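Local structure of inactive dihydroorotase-like domain (Chaetomium thermophilum, 5NNL) at residues E208-I213 and V257-T262. The protein is an inactive member of the dihydroorotase-like family, built on the TIM-barrel scaffold of the amidohydrolase superfamily. Sequence-based numbering, arbitrary orientation.
Sequences EHLPII and VDYVKT
Tyr259 reaches from helix 257-271 to the turn around Leu210, part of the loop that leads from helix 200-207 into strand 215-217, a strand of the TIM barrel in this dihydroorotase-like domain. One hydrogen bond carries the contact: Tyr259 OH donates to Leu210 O at 2.6 Å. The acceptor lies at the ring edge, near the ring plane, whereas the donor stands 33° off the plane of the carbonyl and meets it at a C=O...O angle of 112°, a bent approach. Leu210 backs the hydroxyl with carbon, its CB lying 3.7 Å from Tyr259 CZ and its CD2 3.4 Å from Tyr259 OH; the two side chains cross at about a right angle. Leu210 and Tyr259 are 9.0 Å apart at their CA atoms, a gap that the tyrosine side chain and its bond to Leu210 O close together. Tyr259 CG lies anti to the backbone N (chi1 -174°), which swings the ring away from helix 257-271 and brings OH to the Leu210 carbonyl. Ile213 adds a looser flank, with CB 4.0 Å from Tyr259 OH. Further out, Arg263 NE, on the same helix, hydrogen-bonds Ile213 O, a second tie. The turn is also closed internally: His209 O accepts from both Ile212 N, at 2.7 Å, and Ile213 N, at 3.2 Å.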
loop_
_atom_site.group_PDB
_atom_site.type_symbol
_atom_site.label_atom_id
_atom_site.label_comp_id
_atom_site.label_asym_id
_atom_site.label_seq_id
_atom_site.Cartn_x
_atom_site.Cartn_y
_atom_site.Cartn_z
ATOM N N GLU A 208 18.984 -5.449 3.804
ATOM C CA GLU A 208 19.815 -5.280 4.989
ATOM C C GLU A 208 19.223 -4.312 6.001
ATOM O O GLU A 208 19.816 -4.127 7.069
ATOM C CB GLU A 208 21.207 -4.802 4.579
ATOM C CG GLU A 208 21.993 -5.826 3.788
ATOM C CD GLU A 208 23.319 -5.281 3.311
ATOM O OE1 GLU A 208 23.584 -4.085 3.561
ATOM O OE2 GLU A 208 24.090 -6.041 2.688
ATOM N N HIS A 209 18.085 -3.683 5.695
ATOM C CA HIS A 209 17.425 -2.777 6.628
ATOM C C HIS A 209 16.017 -3.238 6.989
ATOM O O HIS A 209 15.189 -2.422 7.404
ATOM C CB HIS A 209 17.385 -1.358 6.058
ATOM C CG HIS A 209 18.709 -0.665 6.082
ATOM N ND1 HIS A 209 19.691 -0.904 5.146
ATOM C CD2 HIS A 209 19.224 0.248 6.941
ATOM C CE1 HIS A 209 20.749 -0.162 5.419
ATOM N NE2 HIS A 209 20.491 0.546 6.505
ATOM N N LEU A 210 15.726 -4.526 6.846
ATOM C CA LEU A 210 14.406 -5.036 7.199
ATOM C C LEU A 210 13.939 -4.626 8.594
ATOM O O LEU A 210 12.741 -4.350 8.751
ATOM C CB LEU A 210 14.388 -6.564 7.056
ATOM C CG LEU A 210 14.487 -7.089 5.624
ATOM C CD1 LEU A 210 14.622 -8.608 5.623
ATOM C CD2 LEU A 210 13.294 -6.671 4.799
ATOM N N PRO A 211 14.787 -4.583 9.627
ATOM C CA PRO A 211 14.320 -4.054 10.922
ATOM C C PRO A 211 13.813 -2.627 10.836
ATOM O O PRO A 211 12.921 -2.242 11.605
ATOM C CB PRO A 211 15.569 -4.155 11.811
ATOM C CG PRO A 211 16.386 -5.231 11.185
ATOM C CD PRO A 211 16.157 -5.109 9.712
ATOM N N ILE A 212 14.355 -1.833 9.913
ATOM C CA ILE A 212 13.949 -0.440 9.765
ATOM C C ILE A 212 12.633 -0.328 9.013
ATOM O O ILE A 212 11.891 0.643 9.194
ATOM C CB ILE A 212 15.063 0.350 9.050
ATOM C CG1 ILE A 212 16.376 0.265 9.838
ATOM C CG2 ILE A 212 14.648 1.806 8.799
ATOM C CD1 ILE A 212 16.254 0.552 11.323
ATOM N N ILE A 213 12.325 -1.293 8.156
ATOM C CA ILE A 213 11.105 -1.253 7.362
ATOM C C ILE A 213 9.961 -1.767 8.227
ATOM O O ILE A 213 9.978 -2.916 8.680
ATOM C CB ILE A 213 11.259 -2.078 6.077
ATOM C CG1 ILE A 213 12.512 -1.627 5.314
ATOM C CG2 ILE A 213 10.025 -1.936 5.202
ATOM C CD1 ILE A 213 12.888 -2.509 4.150
ATOM N N VAL A 257 7.826 -15.942 9.323
ATOM C CA VAL A 257 6.384 -15.734 9.251
ATOM C C VAL A 257 5.981 -14.524 10.079
ATOM O O VAL A 257 5.157 -13.708 9.650
ATOM C CB VAL A 257 5.639 -17.006 9.698
ATOM C CG1 VAL A 257 4.136 -16.757 9.804
ATOM C CG2 VAL A 257 5.912 -18.130 8.725
ATOM N N ASP A 258 6.556 -14.381 11.277
ATOM C CA ASP A 258 6.160 -13.279 12.146
ATOM C C ASP A 258 6.543 -11.932 11.546
ATOM O O ASP A 258 5.788 -10.960 11.664
ATOM C CB ASP A 258 6.783 -13.432 13.530
ATOM C CG ASP A 258 6.247 -12.415 14.515
ATOM O OD1 ASP A 258 5.056 -12.512 14.884
ATOM O OD2 ASP A 258 7.010 -11.514 14.918
ATOM N N TYR A 259 7.716 -11.844 10.916
ATOM C CA TYR A 259 8.076 -10.612 10.224
ATOM C C TYR A 259 7.024 -10.257 9.180
ATOM O O TYR A 259 6.522 -9.130 9.143
ATOM C CB TYR A 259 9.454 -10.744 9.571
ATOM C CG TYR A 259 9.923 -9.447 8.959
ATOM C CD1 TYR A 259 9.548 -9.092 7.669
ATOM C CD2 TYR A 259 10.718 -8.565 9.675
ATOM C CE1 TYR A 259 9.959 -7.904 7.105
ATOM C CE2 TYR A 259 11.139 -7.369 9.118
ATOM C CZ TYR A 259 10.752 -7.044 7.830
ATOM O OH TYR A 259 11.157 -5.861 7.259
ATOM N N VAL A 260 6.677 -11.218 8.327
ATOM C CA VAL A 260 5.654 -10.987 7.313
ATOM C C VAL A 260 4.348 -10.553 7.967
ATOM O O VAL A 260 3.691 -9.607 7.515
ATOM C CB VAL A 260 5.470 -12.248 6.454
ATOM C CG1 VAL A 260 4.337 -12.068 5.474
ATOM C CG2 VAL A 260 6.765 -12.566 5.717
ATOM N N LYS A 261 3.948 -11.241 9.039
ATOM C CA LYS A 261 2.694 -10.898 9.705
ATOM C C LYS A 261 2.734 -9.473 10.243
ATOM O O LYS A 261 1.799 -8.693 10.032
ATOM C CB LYS A 261 2.394 -11.883 10.835
ATOM C CG LYS A 261 1.019 -11.663 11.467
ATOM C CD LYS A 261 0.693 -12.686 12.548
ATOM C CE LYS A 261 1.264 -12.286 13.898
ATOM N NZ LYS A 261 0.520 -11.150 14.513
ATOM N N THR A 262 3.815 -9.110 10.936
ATOM C CA THR A 262 3.901 -7.766 11.499
ATOM C C THR A 262 3.903 -6.711 10.400
ATOM O O THR A 262 3.338 -5.625 10.574
ATOM C CB THR A 262 5.152 -7.622 12.369
ATOM O OG1 THR A 262 6.310 -7.977 11.609
ATOM C CG2 THR A 262 5.064 -8.497 13.611
#